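Local coordinates for fibronectin-binding protein (Streptococcus pyogenes, PDB 5A0L) that attaches to host tissue as a bacterial surface adhesin, its N-terminal domain carrying an internal thioester that mediates covalent binding to the host, at residues A[22-27]-A[32-37]; A[79-84]-A[192-197]; A[99-104]-A[175-180]; A[103-108]-A[112-117]; A[120-125]-A[162-167]. One frame throughout, in Å; residues are numbered along the deposited sequence. Where two conformers were deposited one is given.

Interaction 1: residues A[22-27]-A[32-37]. With ZN (zinc ion), chain C.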
# COMPACT_ATOMS: atom_id res chain seq x y z
N TYR A 22 4.94 9.27 6.92
CA TYR A 22 4.81 10.54 6.24
C TYR A 22 4.55 10.36 4.76
O TYR A 22 4.91 9.33 4.16
CB TYR A 22 6.09 11.42 6.40
CG TYR A 22 7.39 10.68 6.18
CD1 TYR A 22 7.97 9.93 7.20
CD2 TYR A 22 8.08 10.74 4.95
CE1 TYR A 22 9.18 9.26 7.04
CE2 TYR A 22 9.30 10.09 4.80
CZ TYR A 22 9.84 9.36 5.84
OH TYR A 22 11.05 8.68 5.73
N ASP A 23 3.91 11.36 4.16
CA ASP A 23 3.68 11.37 2.71
C ASP A 23 4.82 12.15 2.07
O ASP A 23 4.93 13.35 2.29
CB ASP A 23 2.35 12.00 2.38
CG ASP A 23 1.98 11.92 0.92
OD1 ASP A 23 2.75 11.37 0.10
OD2 ASP A 23 0.89 12.44 0.59
N SER A 24 5.66 11.47 1.28
CA SER A 24 6.82 12.05 0.64
C SER A 24 6.49 12.68 -0.70
O SER A 24 7.38 13.31 -1.33
CB SER A 24 7.91 10.99 0.48
OG SER A 24 7.60 10.03 -0.51
N TYR A 25 5.26 12.57 -1.18
CA TYR A 25 4.90 13.21 -2.46
C TYR A 25 4.83 14.73 -2.27
O TYR A 25 4.21 15.22 -1.31
CB TYR A 25 3.55 12.69 -2.97
CG TYR A 25 3.08 13.34 -4.26
CD1 TYR A 25 3.80 13.22 -5.43
CD2 TYR A 25 1.90 14.07 -4.30
CE1 TYR A 25 3.37 13.83 -6.60
CE2 TYR A 25 1.46 14.66 -5.46
CZ TYR A 25 2.19 14.51 -6.63
OH TYR A 25 1.75 15.11 -7.77
N ARG A 26 5.49 15.47 -3.16
CA ARG A 26 5.59 16.93 -3.07
C ARG A 26 4.84 17.64 -4.18
O ARG A 26 4.89 18.88 -4.25
CB ARG A 26 7.06 17.35 -3.09
CG ARG A 26 7.95 16.74 -2.02
CD ARG A 26 9.33 17.36 -1.99
NE ARG A 26 9.97 17.44 -3.29
CZ ARG A 26 10.77 16.52 -3.84
NH1 ARG A 26 11.07 15.39 -3.21
NH2 ARG A 26 11.30 16.77 -5.04
N GLY A 27 4.21 16.90 -5.07
CA GLY A 27 3.64 17.45 -6.30
C GLY A 27 2.22 17.99 -6.18
O GLY A 27 1.65 18.07 -5.08
N TYR A 32 -2.20 11.44 -6.04
CA TYR A 32 -0.99 10.75 -5.68
C TYR A 32 -0.59 10.91 -4.22
O TYR A 32 -0.77 11.97 -3.63
CB TYR A 32 0.20 11.19 -6.52
CG TYR A 32 0.09 10.92 -8.01
CD1 TYR A 32 -0.31 9.67 -8.49
CD2 TYR A 32 0.44 11.86 -8.93
CE1 TYR A 32 -0.38 9.38 -9.83
CE2 TYR A 32 0.36 11.60 -10.28
CZ TYR A 32 -0.05 10.36 -10.72
OH TYR A 32 -0.16 10.14 -12.06
N HIS A 33 -0.05 9.83 -3.68
CA HIS A 33 0.63 9.80 -2.41
C HIS A 33 1.88 8.91 -2.56
O HIS A 33 1.94 8.05 -3.47
CB HIS A 33 -0.27 9.25 -1.28
CG HIS A 33 -1.51 10.05 -1.07
ND1 HIS A 33 -2.68 9.79 -1.75
CD2 HIS A 33 -1.74 11.16 -0.33
CE1 HIS A 33 -3.59 10.67 -1.39
NE2 HIS A 33 -3.05 11.52 -0.54
N ASN A 34 2.85 9.08 -1.67
CA ASN A 34 4.02 8.21 -1.67
C ASN A 34 4.47 8.07 -0.23
O ASN A 34 5.29 8.83 0.28
CB ASN A 34 5.10 8.76 -2.59
CG ASN A 34 6.24 7.79 -2.75
OD1 ASN A 34 6.35 6.81 -2.02
ND2 ASN A 34 7.07 8.03 -3.73
N LEU A 35 3.83 7.13 0.45
CA LEU A 35 4.01 7.00 1.89
C LEU A 35 5.27 6.26 2.25
O LEU A 35 5.63 5.25 1.60
CB LEU A 35 2.81 6.28 2.54
CG LEU A 35 1.45 6.91 2.23
CD1 LEU A 35 0.36 6.16 2.98
CD2 LEU A 35 1.42 8.40 2.54
N LYS A 36 5.94 6.73 3.30
CA LYS A 36 7.15 6.15 3.85
C LYS A 36 7.08 6.06 5.35
O LYS A 36 6.34 6.84 5.98
CB LYS A 36 8.40 6.98 3.50
CG LYS A 36 8.54 7.40 2.04
CD LYS A 36 8.87 6.27 1.08
CE LYS A 36 9.21 6.86 -0.30
NZ LYS A 36 9.40 5.86 -1.33
N VAL A 37 7.86 5.17 5.92
CA VAL A 37 8.12 5.14 7.35
C VAL A 37 9.63 5.11 7.60
O VAL A 37 10.40 4.51 6.84
CB VAL A 37 7.46 3.93 8.07
CG1 VAL A 37 5.94 4.03 7.97
CG2 VAL A 37 7.94 2.60 7.52
ZN ZN C . -4.11 13.32 0.12
O HOH W 1 -0.21 13.58 -1.46
O HOH W 2 -5.04 13.71 -1.82
O HOH W 3 -5.24 15.06 0.74
O HOH W 4 -5.79 12.31 0.87
O HOH W 5 -2.61 14.69 -0.45
O HOH W 6 -3.39 13.35 2.08
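Y22 and K36 form an antiparallel hydrogen-bonded pair. Y22 N gives to K36 O at 3.0 Å, and K36 N returns the bond to Y22 O. The Y22 ring lies beside the lysine chain, with Y22 CE2 3.5 Å from K36 CB. Y22 OH bonds to E44 and K36 NZ to Q46. D23 faces L35 as a non-hydrogen-bonded pair, and its CB packs on L35 CD2. This is the loop end of the hairpin, where the chain turns from strand 19-23 to strand 35-39 of the antiparallel barrel. D23 chi1 of -174° swings the carboxylate toward N34 and Y25. D23 OD1 accepts from N34 N at 2.9 Å and, on the opposite face of its plane, from Y25 N; the second bond makes an Asx turn. In the H33 conformer described, D23 OD2 lies 3.1 Å from H33 CD2, at the imidazole edge, and H33 NE2 binds a zinc ion at 2.2 Å with five waters. S24 gives both N and OG to N34 O, the hydroxyl at 2.7 Å. Y25 takes Y32 CB over its ring centre, a CH-pi contact, and the Y32 ring edge turns toward Y25 in an offset edge-to-face pair with planes at 77°.

Interaction 2: residues A[79-84]-A[192-197]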
# COMPACT_ATOMS: atom_id res chain seq x y z
N LYS A 79 -6.51 -8.84 9.52
CA LYS A 79 -7.93 -8.73 9.88
C LYS A 79 -8.16 -7.62 10.92
O LYS A 79 -9.04 -6.75 10.73
CB LYS A 79 -8.48 -10.09 10.35
CG LYS A 79 -9.87 -10.10 11.00
CD LYS A 79 -11.01 -9.63 10.15
CE LYS A 79 -12.32 -9.65 10.96
NZ LYS A 79 -13.46 -9.01 10.24
N SER A 80 -7.35 -7.63 11.99
CA SER A 80 -7.59 -6.77 13.14
C SER A 80 -7.41 -5.29 12.84
O SER A 80 -8.08 -4.44 13.44
CB SER A 80 -6.65 -7.17 14.29
OG SER A 80 -7.09 -8.40 14.80
N TYR A 81 -6.45 -4.97 11.98
CA TYR A 81 -6.11 -3.56 11.68
C TYR A 81 -6.81 -2.99 10.46
O TYR A 81 -6.62 -1.81 10.15
CB TYR A 81 -4.58 -3.38 11.62
CG TYR A 81 -3.97 -3.58 12.98
CD1 TYR A 81 -4.05 -2.57 13.97
CD2 TYR A 81 -3.35 -4.74 13.35
CE1 TYR A 81 -3.56 -2.78 15.24
CE2 TYR A 81 -2.84 -4.95 14.60
CZ TYR A 81 -2.94 -3.97 15.56
OH TYR A 81 -2.43 -4.17 16.83
N ALA A 82 -7.56 -3.85 9.74
CA ALA A 82 -8.40 -3.46 8.62
C ALA A 82 -9.83 -3.13 9.08
O ALA A 82 -10.32 -3.72 10.04
CB ALA A 82 -8.46 -4.56 7.59
N ALA A 83 -10.52 -2.28 8.32
CA ALA A 83 -11.90 -1.90 8.65
C ALA A 83 -12.95 -2.85 8.10
O ALA A 83 -13.96 -3.06 8.75
CB ALA A 83 -12.20 -0.48 8.17
N ASN A 84 -12.72 -3.40 6.91
CA ASN A 84 -13.70 -4.26 6.26
C ASN A 84 -12.97 -5.23 5.32
O ASN A 84 -13.13 -5.15 4.10
CB ASN A 84 -14.73 -3.42 5.50
CG ASN A 84 -15.90 -4.25 4.99
OD1 ASN A 84 -16.16 -5.36 5.48
ND2 ASN A 84 -16.58 -3.74 4.00
N ILE A 192 2.66 -4.26 9.67
CA ILE A 192 1.60 -3.28 9.87
C ILE A 192 2.17 -2.21 10.82
O ILE A 192 2.87 -2.50 11.76
CB ILE A 192 0.33 -3.92 10.49
CG1 ILE A 192 -0.36 -4.81 9.44
CG2 ILE A 192 -0.62 -2.87 11.09
CD1 ILE A 192 -1.11 -4.04 8.37
N PHE A 193 1.83 -0.97 10.48
CA PHE A 193 2.17 0.19 11.31
C PHE A 193 0.85 0.72 11.89
O PHE A 193 -0.01 1.20 11.17
CB PHE A 193 2.92 1.22 10.48
CG PHE A 193 4.33 0.76 10.15
CD1 PHE A 193 4.54 -0.09 9.07
CD2 PHE A 193 5.40 1.06 10.97
CE1 PHE A 193 5.80 -0.57 8.81
CE2 PHE A 193 6.67 0.60 10.68
CZ PHE A 193 6.86 -0.25 9.60
N LYS A 194 0.76 0.60 13.23
CA LYS A 194 -0.44 0.98 13.98
C LYS A 194 -0.31 2.47 14.37
O LYS A 194 0.66 2.85 15.06
CB LYS A 194 -0.55 0.14 15.24
CG LYS A 194 -1.72 0.51 16.13
CD LYS A 194 -1.74 -0.21 17.45
CE LYS A 194 -2.97 0.17 18.35
NZ LYS A 194 -2.66 -0.30 19.70
N SER A 195 -1.22 3.28 13.86
CA SER A 195 -1.17 4.71 14.09
C SER A 195 -1.39 5.09 15.55
O SER A 195 -2.35 4.63 16.18
CB SER A 195 -2.23 5.40 13.27
OG SER A 195 -2.10 6.81 13.36
N GLU A 196 -0.56 6.00 16.07
CA GLU A 196 -0.72 6.54 17.42
C GLU A 196 -1.97 7.41 17.48
O GLU A 196 -2.59 7.52 18.56
CB GLU A 196 0.54 7.35 17.77
CG GLU A 196 0.55 8.14 19.08
CD GLU A 196 -0.23 9.48 19.09
OE1 GLU A 196 -0.43 10.19 18.06
OE2 GLU A 196 -0.54 9.86 20.23
N ASN A 197 -2.35 8.05 16.38
CA ASN A 197 -3.56 8.87 16.27
C ASN A 197 -4.56 8.10 15.39
O ASN A 197 -4.37 7.93 14.20
CB ASN A 197 -3.27 10.23 15.69
CG ASN A 197 -4.53 11.09 15.57
OD1 ASN A 197 -5.62 10.61 15.36
ND2 ASN A 197 -4.35 12.39 15.63
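Y81 meets two side chains of strand 191-195, I192 and K194, which are two residues apart. Its chi1 of -67° sets CG anti to the carbonyl carbon and sends the ring from segment 79-84 toward the strand. The two strand residues touch different parts of the phenol. I192 reaches the near part with its CG2 methyl, 3.9 Å from Y81 CG and 4.0 Å from Y81 CD2. This methyl lies anti to the backbone N of I192, while the longer CG1 branch takes the position anti to the carbonyl carbon. K194 serves the outer part of the ring. K194 CD is 3.8 Å from Y81 CE1 and 4.1 Å from Y81 OH, and K194 CG is 3.9 Å from Y81 CE1. In the lysine, chi1 is 177° and the torsions beyond it are also extended; the methylenes pass the ring at a slant. Both approaches to the ring are oblique. The contact is therefore apolar, made by a methyl and by methylenes. The charged end of the lysine passes on to Y17, where NZ is hydrogen-bonded to the tyrosine hydroxyl. Y81 also packs on I71 of the neighbouring strand 66-72. Its backbone O accepts from the side-chain amides of N51 and N202. The arrangement is that of segment 79-84 packed through one aromatic residue against a strand of the antiparallel barrel.

Interaction 3: residues A[99-104]-A[175-180]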
# COMPACT_ATOMS: atom_id res chain seq x y z
N ILE A 99 -2.80 -10.75 0.48
CA ILE A 99 -2.14 -9.47 0.64
C ILE A 99 -0.64 -9.60 0.32
O ILE A 99 -0.09 -8.70 -0.36
CB ILE A 99 -2.41 -8.92 2.04
CG1 ILE A 99 -3.89 -8.45 2.12
CG2 ILE A 99 -1.45 -7.78 2.41
CD1 ILE A 99 -4.42 -8.18 3.49
N LEU A 100 0.01 -10.66 0.81
CA LEU A 100 1.43 -10.83 0.49
C LEU A 100 1.69 -10.87 -1.01
O LEU A 100 2.65 -10.27 -1.50
CB LEU A 100 2.00 -12.06 1.16
CG LEU A 100 2.06 -12.13 2.66
CD1 LEU A 100 2.59 -13.47 3.13
CD2 LEU A 100 2.87 -11.03 3.24
N ASN A 101 0.84 -11.60 -1.74
CA ASN A 101 1.04 -11.72 -3.16
C ASN A 101 0.75 -10.43 -3.90
O ASN A 101 1.42 -10.13 -4.91
CB ASN A 101 0.29 -12.92 -3.74
CG ASN A 101 1.03 -14.22 -3.53
OD1 ASN A 101 1.85 -14.62 -4.38
ND2 ASN A 101 0.80 -14.89 -2.40
N VAL A 102 -0.22 -9.63 -3.45
CA VAL A 102 -0.41 -8.31 -4.02
C VAL A 102 0.84 -7.44 -3.90
O VAL A 102 1.33 -6.85 -4.87
CB VAL A 102 -1.61 -7.58 -3.39
CG1 VAL A 102 -1.62 -6.10 -3.74
CG2 VAL A 102 -2.90 -8.25 -3.83
N ILE A 103 1.40 -7.39 -2.69
CA ILE A 103 2.55 -6.52 -2.46
C ILE A 103 3.76 -7.03 -3.27
O ILE A 103 4.49 -6.21 -3.86
CB ILE A 103 2.87 -6.39 -0.96
CG1 ILE A 103 1.75 -5.64 -0.22
CG2 ILE A 103 4.21 -5.78 -0.71
CD1 ILE A 103 1.65 -4.19 -0.56
N TYR A 104 4.00 -8.34 -3.27
CA TYR A 104 5.16 -8.87 -3.96
C TYR A 104 5.11 -8.58 -5.47
O TYR A 104 6.17 -8.42 -6.11
CB TYR A 104 5.26 -10.38 -3.69
CG TYR A 104 6.57 -10.99 -4.12
CD1 TYR A 104 7.79 -10.50 -3.63
CD2 TYR A 104 6.59 -12.10 -5.00
CE1 TYR A 104 9.00 -11.04 -4.06
CE2 TYR A 104 7.81 -12.66 -5.39
CZ TYR A 104 9.00 -12.15 -4.90
OH TYR A 104 10.23 -12.64 -5.32
N ASN A 175 -6.57 -16.13 -8.22
CA ASN A 175 -5.58 -17.16 -8.52
C ASN A 175 -4.17 -16.63 -8.72
O ASN A 175 -3.31 -17.37 -9.18
CB ASN A 175 -6.01 -17.93 -9.77
CG ASN A 175 -7.31 -18.70 -9.58
OD1 ASN A 175 -8.26 -18.55 -10.37
ND2 ASN A 175 -7.32 -19.53 -8.62
N LEU A 176 -3.91 -15.39 -8.31
CA LEU A 176 -2.60 -14.76 -8.52
C LEU A 176 -1.47 -15.68 -8.05
O LEU A 176 -0.47 -15.88 -8.76
CB LEU A 176 -2.56 -13.42 -7.79
CG LEU A 176 -1.21 -12.70 -7.76
CD1 LEU A 176 -0.63 -12.49 -9.14
CD2 LEU A 176 -1.34 -11.38 -7.04
N GLU A 177 -1.56 -16.18 -6.82
CA GLU A 177 -0.46 -16.99 -6.26
C GLU A 177 -0.20 -18.25 -7.09
O GLU A 177 0.93 -18.66 -7.22
CB GLU A 177 -0.73 -17.34 -4.79
CG GLU A 177 0.34 -18.21 -4.14
CD GLU A 177 0.19 -19.71 -4.34
OE1 GLU A 177 -0.94 -20.16 -4.63
OE2 GLU A 177 1.21 -20.42 -4.20
N ALA A 178 -1.27 -18.87 -7.60
CA ALA A 178 -1.17 -20.12 -8.32
C ALA A 178 -0.56 -19.93 -9.69
O ALA A 178 0.20 -20.78 -10.15
CB ALA A 178 -2.56 -20.76 -8.46
N THR A 179 -0.90 -18.83 -10.38
CA THR A 179 -0.47 -18.64 -11.75
C THR A 179 0.82 -17.81 -11.93
O THR A 179 1.48 -17.90 -12.98
CB THR A 179 -1.60 -18.02 -12.56
OG1 THR A 179 -1.96 -16.77 -11.99
CG2 THR A 179 -2.83 -18.90 -12.57
N ALA A 180 1.20 -17.03 -10.94
CA ALA A 180 2.41 -16.22 -11.05
C ALA A 180 3.61 -17.17 -11.09
O ALA A 180 3.72 -18.08 -10.30
CB ALA A 180 2.52 -15.29 -9.88
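The first torsions of N101 and L176 point their side chains into the gap between the two helices. N101 has CG anti to its carbonyl carbon (chi1 -81°), which turns the amide toward helix 176-179. L176 has CG on the far side from its backbone N (chi1 173°), and its CD2 methyl reaches the backbone of the longer helix. L176 CD2 is 3.7 Å from N101 O and 4.0 Å from N101 CB. L176 CD2 also comes to 4.1 Å from V102 N. The contact joins the long helix 92-105 to the single short turn that follows helix 158-172, in the helical part of the thioester domain. E177 packs on the N101 amide with its aliphatic part. E177 CB is 3.7 Å from N101 ND2 and 3.8 Å from N101 OD1, so both ends of the amide lie near the same methylene. The glutamate chain bends at chi2 and carries its carboxylate away from 99-104, though E177 still touches K97. The amide and carboxylate planes stand 76° apart. N101 ND2 gives a hydrogen bond to K97 O of its own helix, which helps fix the rotation of the buried amide.

Interaction 4: residues A[103-108]-A[112-117]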
# COMPACT_ATOMS: atom_id res chain seq x y z
N ILE A 103 1.40 -7.39 -2.69
CA ILE A 103 2.55 -6.52 -2.46
C ILE A 103 3.76 -7.03 -3.27
O ILE A 103 4.49 -6.21 -3.86
CB ILE A 103 2.87 -6.39 -0.96
CG1 ILE A 103 1.75 -5.64 -0.22
CG2 ILE A 103 4.21 -5.78 -0.71
CD1 ILE A 103 1.65 -4.19 -0.56
N TYR A 104 4.00 -8.34 -3.27
CA TYR A 104 5.16 -8.87 -3.96
C TYR A 104 5.11 -8.58 -5.47
O TYR A 104 6.17 -8.42 -6.11
CB TYR A 104 5.26 -10.38 -3.69
CG TYR A 104 6.57 -10.99 -4.12
CD1 TYR A 104 7.79 -10.50 -3.63
CD2 TYR A 104 6.59 -12.10 -5.00
CE1 TYR A 104 9.00 -11.04 -4.06
CE2 TYR A 104 7.81 -12.66 -5.39
CZ TYR A 104 9.00 -12.15 -4.90
OH TYR A 104 10.23 -12.64 -5.32
N ASN A 105 3.90 -8.50 -6.01
CA ASN A 105 3.69 -8.24 -7.41
C ASN A 105 3.53 -6.77 -7.80
O ASN A 105 3.58 -6.43 -8.98
CB ASN A 105 2.53 -9.07 -7.94
CG ASN A 105 2.97 -10.48 -8.15
OD1 ASN A 105 3.66 -10.75 -9.15
ND2 ASN A 105 2.70 -11.38 -7.20
N GLY A 106 3.31 -5.92 -6.80
CA GLY A 106 3.09 -4.49 -6.99
C GLY A 106 4.38 -3.70 -6.78
O GLY A 106 5.49 -4.21 -6.85
N TYR A 107 4.21 -2.40 -6.55
CA TYR A 107 5.37 -1.50 -6.40
C TYR A 107 5.94 -1.67 -4.99
O TYR A 107 5.17 -1.61 -4.01
CB TYR A 107 4.95 -0.08 -6.64
CG TYR A 107 6.08 0.91 -6.56
CD1 TYR A 107 6.88 1.19 -7.66
CD2 TYR A 107 6.38 1.54 -5.37
CE1 TYR A 107 7.91 2.09 -7.57
CE2 TYR A 107 7.40 2.45 -5.28
CZ TYR A 107 8.17 2.74 -6.38
OH TYR A 107 9.19 3.65 -6.30
N LYS A 108 7.25 -1.90 -4.80
CA LYS A 108 8.32 -1.84 -5.79
C LYS A 108 8.83 -3.22 -6.24
O LYS A 108 9.57 -3.31 -7.21
CB LYS A 108 9.50 -1.02 -5.22
CG LYS A 108 10.51 -0.49 -6.21
CD LYS A 108 11.46 0.52 -5.56
CE LYS A 108 12.51 1.00 -6.53
N ASN A 112 6.69 -10.22 -10.95
CA ASN A 112 6.28 -10.85 -12.19
C ASN A 112 6.07 -9.87 -13.34
O ASN A 112 5.51 -10.21 -14.37
CB ASN A 112 5.07 -11.78 -11.96
CG ASN A 112 5.48 -12.99 -11.18
OD1 ASN A 112 6.03 -13.93 -11.76
ND2 ASN A 112 5.23 -12.99 -9.88
N GLY A 113 6.56 -8.64 -13.14
CA GLY A 113 6.52 -7.64 -14.20
C GLY A 113 5.22 -6.94 -14.40
O GLY A 113 5.07 -6.16 -15.36
N PHE A 114 4.26 -7.14 -13.47
CA PHE A 114 2.97 -6.47 -13.68
C PHE A 114 3.08 -4.96 -13.79
O PHE A 114 2.27 -4.32 -14.45
CB PHE A 114 1.97 -6.73 -12.57
CG PHE A 114 1.55 -8.17 -12.39
CD1 PHE A 114 1.93 -9.20 -13.25
CD2 PHE A 114 0.77 -8.49 -11.27
CE1 PHE A 114 1.51 -10.50 -13.01
CE2 PHE A 114 0.36 -9.78 -11.03
CZ PHE A 114 0.75 -10.79 -11.89
N MET A 115 4.06 -4.40 -13.05
CA MET A 115 4.33 -2.96 -12.97
C MET A 115 5.18 -2.41 -14.11
O MET A 115 5.40 -1.20 -14.17
CB MET A 115 5.06 -2.57 -11.66
CG MET A 115 4.36 -2.84 -10.33
SD MET A 115 2.78 -2.01 -10.05
CE MET A 115 1.76 -3.33 -10.69
N ASN A 116 5.70 -3.28 -15.00
CA ASN A 116 6.68 -2.83 -16.00
C ASN A 116 6.15 -1.65 -16.80
O ASN A 116 5.05 -1.69 -17.33
CB ASN A 116 6.97 -3.93 -17.00
CG ASN A 116 7.81 -5.06 -16.43
OD1 ASN A 116 8.37 -5.00 -15.33
ND2 ASN A 116 7.93 -6.13 -17.24
N GLY A 117 6.96 -0.60 -16.87
CA GLY A 117 6.62 0.58 -17.66
C GLY A 117 5.70 1.58 -17.01
O GLY A 117 5.41 2.61 -17.59
O HOH W 7 4.43 -8.44 -10.75
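The loop that leaves helix 92-105 folds back against the helix end, and N105, the last helical residue, meets N112 and F114 there. N105 chi1 of -77° sets CG anti to the carbonyl carbon and carries the amide toward both. N112 ND2 gives a hydrogen bond of 2.8 Å to N105 OD1, with an angle of 163° at the hydrogen. The donor lies in the carbonyl plane, on a lone pair of OD1. The two amides are nearly coplanar. N105 ND2 turns back to bond N101 O in its own helix, so both ends of this buried amide are held. N112 OD1 accepts from N182 N. The F114 ring packs against N105, its plane 22° from the N105 amide plane. N105 CB is 3.8 Å from F114 CD2, and N105 OD1 stands over one ring face, toward the rim. One water lies between the segments. It gives to N105 O and N105 OD1, and takes hydrogens from N112 N and F114 N. The water oxygen is 2.9 Å from N105 OD1. Further along, M115 CG packs 3.7 Å from G106 C, and M115 SD is 3.8 Å from Y107 N. M115 is deposited in two conformers, so these details hold for one of them. G113 to N116 form a type I beta turn. The whole is a helix C-terminus, with a water bridging its last residue to the loop that leads into helix 120-135.

Interaction 5: residues A[120-125]-A[162-167]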
# COMPACT_ATOMS: atom_id res chain seq x y z
N ASP A 120 6.41 5.42 -11.34
CA ASP A 120 6.37 5.07 -9.92
C ASP A 120 5.06 5.53 -9.23
O ASP A 120 4.44 4.73 -8.52
CB ASP A 120 7.54 5.67 -9.17
CG ASP A 120 8.87 5.06 -9.58
OD1 ASP A 120 8.92 4.10 -10.37
OD2 ASP A 120 9.89 5.61 -9.12
N LEU A 121 4.65 6.78 -9.41
CA LEU A 121 3.47 7.24 -8.67
C LEU A 121 2.22 6.53 -9.15
O LEU A 121 1.29 6.30 -8.35
CB LEU A 121 3.34 8.76 -8.78
CG LEU A 121 4.38 9.55 -7.98
CD1 LEU A 121 4.42 11.02 -8.41
CD2 LEU A 121 4.15 9.44 -6.48
N ASN A 122 2.14 6.21 -10.44
CA ASN A 122 1.03 5.42 -10.96
C ASN A 122 1.07 3.95 -10.46
O ASN A 122 0.01 3.35 -10.25
CB ASN A 122 1.01 5.45 -12.48
CG ASN A 122 0.64 6.80 -13.04
OD1 ASN A 122 -0.11 7.55 -12.42
ND2 ASN A 122 1.17 7.11 -14.23
N ALA A 123 2.27 3.41 -10.30
CA ALA A 123 2.43 2.04 -9.84
C ALA A 123 1.99 1.96 -8.37
O ALA A 123 1.35 0.96 -7.95
CB ALA A 123 3.85 1.58 -10.02
N ILE A 124 2.38 2.95 -7.57
CA ILE A 124 1.91 3.04 -6.17
C ILE A 124 0.38 3.12 -6.18
O ILE A 124 -0.28 2.43 -5.40
CB ILE A 124 2.56 4.26 -5.50
CG1 ILE A 124 4.05 4.02 -5.27
CG2 ILE A 124 1.87 4.57 -4.17
CD1 ILE A 124 4.83 5.25 -4.90
N LEU A 125 -0.19 3.94 -7.04
CA LEU A 125 -1.63 4.12 -7.08
C LEU A 125 -2.35 2.81 -7.41
O LEU A 125 -3.38 2.47 -6.79
CB LEU A 125 -2.00 5.24 -8.03
CG LEU A 125 -3.45 5.60 -8.17
CD1 LEU A 125 -4.08 5.98 -6.83
CD2 LEU A 125 -3.54 6.77 -9.18
N THR A 162 -3.72 2.33 -19.74
CA THR A 162 -3.93 0.97 -20.19
C THR A 162 -3.06 -0.00 -19.37
O THR A 162 -3.53 -1.08 -18.92
CB THR A 162 -3.65 0.86 -21.70
OG1 THR A 162 -4.54 1.74 -22.40
CG2 THR A 162 -3.84 -0.56 -22.19
N LEU A 163 -1.80 0.35 -19.16
CA LEU A 163 -0.92 -0.50 -18.33
C LEU A 163 -1.49 -0.65 -16.91
O LEU A 163 -1.47 -1.72 -16.32
CB LEU A 163 0.51 0.06 -18.24
CG LEU A 163 1.34 0.05 -19.53
CD1 LEU A 163 2.66 0.75 -19.24
CD2 LEU A 163 1.53 -1.34 -20.07
N MET A 164 -1.93 0.48 -16.35
CA MET A 164 -2.44 0.48 -14.96
C MET A 164 -3.66 -0.43 -14.78
O MET A 164 -3.74 -1.19 -13.81
CB MET A 164 -2.81 1.91 -14.56
CG MET A 164 -1.58 2.84 -14.40
SD MET A 164 -2.04 4.60 -14.36
CE MET A 164 -2.84 4.70 -12.74
N ARG A 165 -4.60 -0.34 -15.71
CA ARG A 165 -5.80 -1.16 -15.63
C ARG A 165 -5.46 -2.63 -15.73
O ARG A 165 -6.00 -3.44 -14.96
CB ARG A 165 -6.77 -0.78 -16.74
CG ARG A 165 -7.35 0.60 -16.61
CD ARG A 165 -8.06 1.04 -17.89
NE ARG A 165 -8.70 2.34 -17.77
CZ ARG A 165 -9.08 3.12 -18.77
NH1 ARG A 165 -8.91 2.73 -20.02
NH2 ARG A 165 -9.61 4.31 -18.52
N GLU A 166 -4.58 -3.00 -16.66
CA GLU A 166 -4.24 -4.40 -16.79
C GLU A 166 -3.51 -4.93 -15.57
O GLU A 166 -3.73 -6.08 -15.14
CB GLU A 166 -3.44 -4.63 -18.11
CG GLU A 166 -4.28 -4.37 -19.36
CD GLU A 166 -5.62 -5.13 -19.35
OE1 GLU A 166 -5.58 -6.37 -19.28
OE2 GLU A 166 -6.72 -4.48 -19.39
N ALA A 167 -2.63 -4.12 -15.00
CA ALA A 167 -1.91 -4.51 -13.80
C ALA A 167 -2.88 -4.74 -12.64
O ALA A 167 -2.75 -5.71 -11.89
CB ALA A 167 -0.85 -3.50 -13.43
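Sulfur and methyl contacts carry this packing, with M164 reaching across to N122 and L125. M164 SD lies 3.7 Å from both N122 CB and N122 CG. M164 CE sits 3.9 Å from N122 CB and 4.0 Å from N122 OD1. The two side chains cross at about a right angle. M164 is extended through chi2 (165°) and bends at chi3 (71°), which swings CE along helix 120-135 toward the next turn. There M164 CE meets L125 CD2 at 4.2 Å, a looser apolar contact. Helices 120-135 and 158-172 are thus joined by one methionine set against residues i and i+3 of the opposing helix, within the thioester domain. M164 also touches V126. The polar contacts of N122 are made with other parts of the chain. Its OD1 is hydrogen-bonded to the hydroxyl of Y32, and its ND2 gives to Q160 OE1. These two bonds fix the rotation of the amide.

Interactions 1 and 2 both reach the antiparallel barrel, their centres 19 Å apart, and meet where V37 packs on F193. Interactions 3, 4 and 5 lie in the helical part. Interactions 3 and 4 share helix 92-105 and touch through L176 and F114, with centres 11 Å apart. Interactions 4 and 5 are closer, 9 Å between centres, and meet at helices 120-135 and 158-172. Helix 120-135 also contacts the hairpin of interaction 1, where Y25 packs on L121. Along the chain interaction 1 comes first. Interaction 2 spans residues 79 to 197 and encloses the other three, so the helical part is inserted between strands of the barrel.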